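Local coordinates for protein beta-galactosidase (Bacteroides thetaiotaomicron, PDB 5MUJ) that binds chain B of the plant pectin rhamnogalacturonan II and probably hydrolyses a glycosidic bond in it, as an arabinofuranosidase-type glycoside hydrolase of a gut bacterium, at residues T83-R88 with A160-L165; G107-Y112 with H146-I151. One frame throughout, in Å; residues are numbered along the deposited sequence.

Contact 1: residues T83-R88 with A160-L165; sequences TGTDGR and AVKAPL. With RAM (alpha-L-rhamnopyranose), chain B.
Thr85 and Lys162 meet at the surface, each next in sequence to a residue of the glycan pocket (Gly84 and Val161). Thr85 CG2 lies 3.9 Å from Lys162 CE, and the two side chains cross at about a right angle. The lysine chain gets there by bending twice, at chi2 (-48°) and again at chi4 (57°). The second bend turns NZ toward the threonine backbone, where one water bridges the gap. That water donates to Thr85 O at 2.8 Å and accepts from Lys162 NZ, also at 2.8 Å. Both segments are loops between neighbouring strands of their own antiparallel sheets, one after strand 71-79 and one after strand 146-153. The two sheets are neighbours in a fold that fits a five-bladed beta-propeller, and the loops bring Gly84, Ala160 and Val161 to the bound glycan. Val161 is forked between protein and ligand. Its CG1 packs against Gly84 O at 3.4 Å. Its CG2, set anti to the backbone N, points to the rhamnose and stands 3.1 Å from RAM O2. Gly84 itself touches another bound rhamnose. Within the 83-88 loop, Thr83 N donates to Asp86 OD1 from above the carboxylate plane, and Asp86 OD2 bonds Lys82 N.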
ATOM      1  N   THR A  83      -1.261  -5.240 -20.721  1.00 18.83           N
ATOM      2  CA  THR A  83      -1.326  -6.663 -20.391  1.00 19.29           C
ATOM      3  C   THR A  83      -0.264  -7.007 -19.341  1.00 19.53           C
ATOM      4  O   THR A  83       0.489  -6.135 -18.879  1.00 17.40           O
ATOM      5  CB  THR A  83      -1.106  -7.545 -21.647  1.00 20.84           C
ATOM      6  OG1 THR A  83       0.287  -7.560 -22.013  1.00 25.31           O
ATOM      7  CG2 THR A  83      -1.950  -7.078 -22.835  1.00 21.13           C
ATOM      8  N   GLY A  84      -0.213  -8.294 -18.989  1.00 19.01           N
ATOM      9  CA  GLY A  84       0.764  -8.826 -18.038  1.00 17.48           C
ATOM     10  C   GLY A  84       2.216  -8.771 -18.462  1.00 17.16           C
ATOM     11  O   GLY A  84       3.100  -8.829 -17.620  1.00 16.77           O
ATOM     12  N   THR A  85       2.481  -8.684 -19.762  1.00 18.03           N
ATOM     13  CA  THR A  85       3.861  -8.742 -20.233  1.00 18.00           C
ATOM     14  C   THR A  85       4.364  -7.611 -21.116  1.00 18.61           C
ATOM     15  O   THR A  85       5.562  -7.572 -21.395  1.00 18.96           O
ATOM     16  CB  THR A  85       4.106 -10.077 -20.985  1.00 19.99           C
ATOM     17  OG1 THR A  85       3.242 -10.158 -22.121  1.00 23.96           O
ATOM     18  CG2 THR A  85       3.854 -11.269 -20.077  1.00 22.86           C
ATOM     19  N   ASP A  86       3.486  -6.694 -21.542  1.00 19.39           N
ATOM     20  CA  ASP A  86       3.887  -5.671 -22.514  1.00 17.95           C
ATOM     21  C   ASP A  86       4.638  -4.497 -21.907  1.00 15.75           C
ATOM     22  O   ASP A  86       5.387  -3.839 -22.617  1.00 21.96           O
ATOM     23  CB  ASP A  86       2.724  -5.191 -23.392  1.00 19.33           C
ATOM     24  CG  ASP A  86       1.657  -4.427 -22.623  1.00 22.12           C
ATOM     25  OD1 ASP A  86       1.406  -4.744 -21.439  1.00 22.34           O
ATOM     26  OD2 ASP A  86       1.037  -3.525 -23.232  1.00 25.72           O
ATOM     27  N   GLY A  87       4.478  -4.259 -20.608  1.00 14.10           N
ATOM     28  CA  GLY A  87       5.075  -3.102 -19.966  1.00 14.81           C
ATOM     29  C   GLY A  87       6.434  -3.451 -19.431  1.00 14.66           C
ATOM     30  O   GLY A  87       6.756  -4.609 -19.254  1.00 14.85           O
ATOM     31  N   ARG A  88       7.230  -2.444 -19.158  1.00 11.90           N
ATOM     32  CA  ARG A  88       8.550  -2.638 -18.593  1.00 12.62           C
ATOM     33  C   ARG A  88       8.475  -2.967 -17.093  1.00 13.16           C
ATOM     34  O   ARG A  88       9.254  -3.800 -16.596  1.00 13.89           O
ATOM     35  CB  ARG A  88       9.404  -1.397 -18.800  1.00 13.13           C
ATOM     36  CG  ARG A  88      10.796  -1.505 -18.207  1.00 13.42           C
ATOM     37  CD  ARG A  88      11.697  -0.360 -18.607  1.00 14.02           C
ATOM     38  NE  ARG A  88      13.029  -0.504 -18.013  1.00 14.25           N
ATOM     39  CZ  ARG A  88      14.059   0.324 -18.196  1.00 16.07           C
ATOM     40  NH1 ARG A  88      13.921   1.417 -18.956  1.00 17.87           N
ATOM     41  NH2 ARG A  88      15.231   0.075 -17.598  1.00 15.99           N
ATOM     42  N   ALA A 160       5.643  -9.670 -10.559  1.00 15.58           N
ATOM     43  CA  ALA A 160       6.583 -10.765 -10.479  1.00 13.98           C
ATOM     44  C   ALA A 160       6.441 -11.761 -11.605  1.00 16.93           C
ATOM     45  O   ALA A 160       6.940 -12.861 -11.494  1.00 20.97           O
ATOM     46  CB  ALA A 160       6.485 -11.470  -9.133  1.00 14.43           C
ATOM     47  N   VAL A 161       5.770 -11.405 -12.692  1.00 17.19           N
ATOM     48  CA  VAL A 161       5.558 -12.367 -13.791  1.00 17.55           C
ATOM     49  C   VAL A 161       6.848 -12.918 -14.453  1.00 17.50           C
ATOM     50  O   VAL A 161       6.857 -14.080 -14.874  1.00 19.53           O
ATOM     51  CB  VAL A 161       4.587 -11.775 -14.857  1.00 19.19           C
ATOM     52  CG1 VAL A 161       5.230 -10.632 -15.625  1.00 18.51           C
ATOM     53  CG2 VAL A 161       4.086 -12.845 -15.817  1.00 22.06           C
ATOM     54  N   LYS A 162       7.894 -12.096 -14.585  1.00 18.49           N
ATOM     55  CA  LYS A 162       9.185 -12.525 -15.191  1.00 19.16           C
ATOM     56  C   LYS A 162      10.308 -12.836 -14.198  1.00 17.88           C
ATOM     57  O   LYS A 162      11.249 -13.567 -14.537  1.00 23.26           O
ATOM     58  CB  LYS A 162       9.689 -11.509 -16.232  1.00 19.21           C
ATOM     59  CG  LYS A 162       8.882 -11.425 -17.530  1.00 15.56           C
ATOM     60  CD  LYS A 162       8.545 -12.750 -18.212  1.00 21.94           C
ATOM     61  CE  LYS A 162       7.461 -12.592 -19.268  1.00 26.59           C
ATOM     62  NZ  LYS A 162       7.796 -11.596 -20.320  1.00 31.59           N
ATOM     63  N   ALA A 163      10.209 -12.292 -12.993  1.00 13.44           N
ATOM     64  CA  ALA A 163      11.234 -12.433 -11.977  1.00 15.08           C
ATOM     65  C   ALA A 163      10.660 -11.983 -10.649  1.00 16.12           C
ATOM     66  O   ALA A 163       9.733 -11.187 -10.619  1.00 15.60           O
ATOM     67  CB  ALA A 163      12.488 -11.616 -12.315  1.00 15.23           C
ATOM     68  N   PRO A 164      11.246 -12.421  -9.538  1.00 16.84           N
ATOM     69  CA  PRO A 164      10.734 -12.030  -8.234  1.00 15.85           C
ATOM     70  C   PRO A 164      10.941 -10.546  -7.885  1.00 15.45           C
ATOM     71  O   PRO A 164      11.743  -9.832  -8.514  1.00 16.21           O
ATOM     72  CB  PRO A 164      11.466 -12.979  -7.248  1.00 17.26           C
ATOM     73  CG  PRO A 164      12.674 -13.399  -7.968  1.00 20.62           C
ATOM     74  CD  PRO A 164      12.278 -13.473  -9.413  1.00 17.73           C
ATOM     75  N   LEU A 165      10.201 -10.100  -6.879  1.00 13.67           N
ATOM     76  CA  LEU A 165      10.344  -8.731  -6.377  1.00 11.47           C
ATOM     77  C   LEU A 165      10.867  -8.732  -4.945  1.00 12.46           C
ATOM     78  O   LEU A 165      10.530  -9.633  -4.155  1.00 12.40           O
ATOM     79  CB  LEU A 165       9.045  -7.985  -6.491  1.00 10.88           C
ATOM     80  CG  LEU A 165       8.338  -8.109  -7.810  1.00 11.76           C
ATOM     81  CD1 LEU A 165       6.838  -7.977  -7.558  1.00 15.00           C
ATOM     82  CD2 LEU A 165       8.831  -7.081  -8.809  1.00 13.97           C
TER
HETATM   83  C1  RAM B   2       2.952 -17.710 -16.436  1.00 41.61           C
HETATM   84  C2  RAM B   2       2.772 -16.319 -15.889  1.00 40.90           C
HETATM   85  C3  RAM B   2       1.810 -16.309 -14.722  1.00 34.22           C
HETATM   86  C4  RAM B   2       2.295 -17.294 -13.650  1.00 38.28           C
HETATM   87  C5  RAM B   2       2.621 -18.686 -14.203  1.00 44.35           C
HETATM   88  C6  RAM B   2       3.443 -19.516 -13.217  1.00 49.77           C
HETATM   89  O2  RAM B   2       4.084 -15.924 -15.470  1.00 43.80           O
HETATM   90  O3  RAM B   2       1.758 -14.963 -14.226  1.00 40.84           O
HETATM   91  O4  RAM B   2       1.034 -17.295 -12.976  1.00 30.25           O
HETATM   92  O5  RAM B   2       3.377 -18.621 -15.411  1.00 48.08           O
HETATM   93  O   HOH W   1       7.579  -8.807 -19.879  1.00 21.06           O

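Contact 2: residues G107-Y112 with H146-I151; sequences GRVLSY and HWMTYI
Leu110 reaches across to Met148 and Tyr150, and its side chain can be followed outward atom by atom. From CB, which is directed at strand 146-153, the chain continues to CG anti to the carbonyl carbon (chi1 -83°). CG rests on the selenium of Met148, a selenomethionine, with Leu110 CG to Met148 SE at 3.8 Å. The two side chains slide past each other in opposite directions. At the tip, CD1 touches SE as well and then meets the tyrosine. Leu110 CD1 is 3.8 Å from Tyr150 CG and equally near Tyr150 CB. It makes an off-centre CH-pi contact, 4.2 Å from the centroid of the Tyr150 ring and 30° off the ring normal. Val109 and Leu110 both face Thr92 of strand 90-97 and form a classic beta bulge in strand 104-110, an outermost strand of its four-stranded antiparallel sheet, where the chain turns a corner at Val109. Consistent with the bulge, both residues direct their CB atoms at strand 146-153 of the next sheet. Val109 CG2 approaches Met148 CE more loosely, at 4.5 Å. The selenomethionine side chain runs out extended through chi1 and chi2 and bends only at chi3 (-106°). All four side chains are buried. The polar end of Tyr150 is bonded to Asp118 through OH, while its ring makes a cation-pi contact with Arg122.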
ATOM      1  N   GLY A 107       5.466  14.485 -11.731  1.00 14.19           N
ATOM      2  CA  GLY A 107       6.584  13.775 -12.373  1.00 13.29           C
ATOM      3  C   GLY A 107       7.039  12.658 -11.472  1.00 13.16           C
ATOM      4  O   GLY A 107       6.467  12.433 -10.402  1.00 13.71           O
ATOM      5  N   ARG A 108       8.098  11.996 -11.944  1.00 11.36           N
ATOM      6  CA  ARG A 108       8.654  10.817 -11.270  1.00 11.45           C
ATOM      7  C   ARG A 108       9.512  11.120 -10.045  1.00 11.38           C
ATOM      8  O   ARG A 108      10.242  12.133  -9.997  1.00 13.74           O
ATOM      9  CB  ARG A 108       9.479   9.980 -12.247  1.00 12.75           C
ATOM     10  CG  ARG A 108       8.713   9.382 -13.422  1.00 13.27           C
ATOM     11  CD  ARG A 108       9.700   8.960 -14.464  1.00 14.03           C
ATOM     12  NE  ARG A 108       9.156   8.446 -15.700  1.00 14.08           N
ATOM     13  CZ  ARG A 108       8.907   9.155 -16.779  1.00 12.91           C
ATOM     14  NH1 ARG A 108       9.020  10.492 -16.779  1.00 14.52           N
ATOM     15  NH2 ARG A 108       8.465   8.533 -17.851  1.00 12.55           N
ATOM     16  N   VAL A 109       9.406  10.224  -9.052  1.00 11.44           N
ATOM     17  CA  VAL A 109      10.323  10.199  -7.907  1.00 12.33           C
ATOM     18  C   VAL A 109      11.191   8.942  -7.827  1.00 12.48           C
ATOM     19  O   VAL A 109      12.207   8.967  -7.117  1.00 12.92           O
ATOM     20  CB  VAL A 109       9.588  10.412  -6.561  1.00 11.24           C
ATOM     21  CG1 VAL A 109       8.935  11.791  -6.522  1.00 12.01           C
ATOM     22  CG2 VAL A 109       8.548   9.342  -6.323  1.00 10.76           C
ATOM     23  N   LEU A 110      10.798   7.874  -8.524  1.00 11.43           N
ATOM     24  CA  LEU A 110      11.597   6.596  -8.611  1.00 10.24           C
ATOM     25  C   LEU A 110      11.439   6.098 -10.027  1.00 10.43           C
ATOM     26  O   LEU A 110      10.351   5.662 -10.426  1.00 11.55           O
ATOM     27  CB  LEU A 110      11.145   5.517  -7.621  1.00 12.37           C
ATOM     28  CG  LEU A 110      11.553   5.417  -6.171  1.00 15.10           C
ATOM     29  CD1 LEU A 110      11.293   3.972  -5.722  1.00 16.29           C
ATOM     30  CD2 LEU A 110      12.998   5.757  -5.890  1.00 13.22           C
ATOM     31  N   SER A 111      12.520   6.192 -10.798  1.00 10.60           N
ATOM     32  CA  SER A 111      12.504   5.919 -12.228  1.00 10.71           C
ATOM     33  C   SER A 111      13.260   4.610 -12.499  1.00 10.39           C
ATOM     34  O   SER A 111      14.079   4.206 -11.691  1.00 12.62           O
ATOM     35  CB  SER A 111      13.203   7.046 -12.956  1.00 10.47           C
ATOM     36  OG  SER A 111      12.660   8.307 -12.586  1.00 13.36           O
ATOM     37  N   TYR A 112      13.048   4.039 -13.680  1.00 11.67           N
ATOM     38  CA  TYR A 112      13.801   2.876 -14.121  1.00 12.57           C
ATOM     39  C   TYR A 112      15.286   3.191 -13.995  1.00 12.92           C
ATOM     40  O   TYR A 112      15.762   4.216 -14.478  1.00 14.56           O
ATOM     41  CB  TYR A 112      13.505   2.477 -15.571  1.00 14.34           C
ATOM     42  CG  TYR A 112      12.079   2.106 -15.855  1.00 14.12           C
ATOM     43  CD1 TYR A 112      11.467   1.035 -15.212  1.00 13.08           C
ATOM     44  CD2 TYR A 112      11.326   2.866 -16.765  1.00 14.73           C
ATOM     45  CE1 TYR A 112      10.143   0.745 -15.457  1.00 12.66           C
ATOM     46  CE2 TYR A 112      10.000   2.577 -17.022  1.00 12.64           C
ATOM     47  CZ  TYR A 112       9.412   1.493 -16.384  1.00 11.82           C
ATOM     48  OH  TYR A 112       8.105   1.175 -16.610  1.00 14.24           O
ATOM     49  N   HIS A 146      14.229  12.091   4.520  1.00 15.66           N
ATOM     50  CA  HIS A 146      12.974  11.342   4.382  1.00 14.10           C
ATOM     51  C   HIS A 146      13.280  10.013   3.713  1.00 13.56           C
ATOM     52  O   HIS A 146      14.250   9.885   2.948  1.00 15.14           O
ATOM     53  CB  HIS A 146      11.935  12.124   3.580  1.00 13.62           C
ATOM     54  CG  HIS A 146      11.438  13.353   4.277  1.00 14.87           C
ATOM     55  ND1 HIS A 146      10.400  13.319   5.170  1.00 17.70           N
ATOM     56  CD2 HIS A 146      11.840  14.645   4.216  1.00 15.49           C
ATOM     57  CE1 HIS A 146      10.163  14.536   5.622  1.00 15.01           C
ATOM     58  NE2 HIS A 146      11.042  15.357   5.077  1.00 19.07           N
ATOM     59  N   TRP A 147      12.481   9.012   4.055  1.00 11.46           N
ATOM     60  CA  TRP A 147      12.763   7.614   3.654  1.00 11.65           C
ATOM     61  C   TRP A 147      11.569   7.000   2.938  1.00 11.63           C
ATOM     62  O   TRP A 147      10.445   7.484   3.050  1.00 11.51           O
ATOM     63  CB  TRP A 147      13.129   6.796   4.883  1.00 13.47           C
ATOM     64  CG  TRP A 147      14.316   7.301   5.563  1.00 13.47           C
ATOM     65  CD1 TRP A 147      14.389   8.336   6.459  1.00 14.44           C
ATOM     66  CD2 TRP A 147      15.634   6.814   5.405  1.00 15.40           C
ATOM     67  NE1 TRP A 147      15.691   8.522   6.857  1.00 15.88           N
ATOM     68  CE2 TRP A 147      16.473   7.591   6.229  1.00 16.63           C
ATOM     69  CE3 TRP A 147      16.193   5.801   4.634  1.00 13.52           C
ATOM     70  CZ2 TRP A 147      17.844   7.371   6.315  1.00 17.07           C
ATOM     71  CZ3 TRP A 147      17.571   5.573   4.724  1.00 14.54           C
ATOM     72  CH2 TRP A 147      18.373   6.355   5.562  1.00 15.15           C
HETATM   73  N   MSE A 148      11.839   5.941   2.197  1.00 10.85           N
HETATM   74  CA  MSE A 148      10.857   5.226   1.385  1.00 13.29           C
HETATM   75  C   MSE A 148      11.330   3.811   1.204  1.00 14.17           C
HETATM   76  O   MSE A 148      12.530   3.580   1.072  1.00 15.57           O
HETATM   77  CB  MSE A 148      10.803   5.922   0.035  1.00 13.86           C
HETATM   78  CG  MSE A 148       9.948   5.250  -1.021  1.00 17.68           C
HETATM   79 SE   MSE A 148      10.183   6.134  -2.750  1.00 28.85          SE
HETATM   80  CE  MSE A 148       8.425   6.947  -2.549  1.00 28.21           C
ATOM     81  N   THR A 149      10.414   2.861   1.223  1.00 12.76           N
ATOM     82  CA  THR A 149      10.712   1.506   0.769  1.00 12.32           C
ATOM     83  C   THR A 149       9.981   1.268  -0.521  1.00 11.79           C
ATOM     84  O   THR A 149       9.035   1.946  -0.846  1.00 13.69           O
ATOM     85  CB  THR A 149      10.331   0.408   1.770  1.00 13.45           C
ATOM     86  OG1 THR A 149       8.913   0.446   1.994  1.00 16.26           O
ATOM     87  CG2 THR A 149      11.128   0.580   3.071  1.00 13.36           C
ATOM     88  N   TYR A 150      10.403   0.251  -1.255  1.00 10.81           N
ATOM     89  CA  TYR A 150       9.862  -0.022  -2.581  1.00 11.09           C
ATOM     90  C   TYR A 150       9.900  -1.490  -3.033  1.00 10.99           C
ATOM     91  O   TYR A 150      10.717  -2.329  -2.533  1.00 13.32           O
ATOM     92  CB  TYR A 150      10.489   0.907  -3.633  1.00 11.48           C
ATOM     93  CG  TYR A 150      11.974   0.735  -3.899  1.00 10.48           C
ATOM     94  CD1 TYR A 150      12.437  -0.122  -4.906  1.00  9.88           C
ATOM     95  CD2 TYR A 150      12.910   1.480  -3.207  1.00 10.53           C
ATOM     96  CE1 TYR A 150      13.803  -0.238  -5.184  1.00 11.69           C
ATOM     97  CE2 TYR A 150      14.284   1.370  -3.471  1.00 10.09           C
ATOM     98  CZ  TYR A 150      14.727   0.523  -4.462  1.00 11.87           C
ATOM     99  OH  TYR A 150      16.101   0.465  -4.696  1.00 13.98           O
ATOM    100  N   ILE A 151       8.982  -1.813  -3.937  1.00 11.29           N
ATOM    101  CA  ILE A 151       9.004  -3.058  -4.739  1.00 13.00           C
ATOM    102  C   ILE A 151      10.095  -2.862  -5.793  1.00 12.85           C
ATOM    103  O   ILE A 151       9.989  -1.932  -6.636  1.00 14.96           O
ATOM    104  CB  ILE A 151       7.627  -3.307  -5.405  1.00 12.85           C
ATOM    105  CG1 ILE A 151       6.592  -3.710  -4.354  1.00 14.24           C
ATOM    106  CG2 ILE A 151       7.735  -4.258  -6.590  1.00 16.70           C
ATOM    107  CD1 ILE A 151       5.167  -3.760  -4.855  1.00 13.77           C
TER

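Overall arrangement
Contact 1 pairs loops, and contact 2 strand segments, of the same two neighbouring sheets of the five-bladed fold. Their centres are about 19 Å apart. Contact 1 is at the surface, about 19 Å from the chain centre, and holds Gly84, Ala160 and Val161 of the glycan pocket. Contact 2 is buried, about 13 Å from that centre, and is made of apolar contacts, including one to the Tyr150 ring. Along the chain it is nested inside the loop closed by contact 1. The two touch twice: Arg88 CZ lies 3.4 Å from Tyr112 CB, and Leu165 CD2 lies 3.8 Å from Ile151 CG2. Through Leu165, which follows Ala160 and Val161 in the same segment, contact 2 connects to the pocket residues.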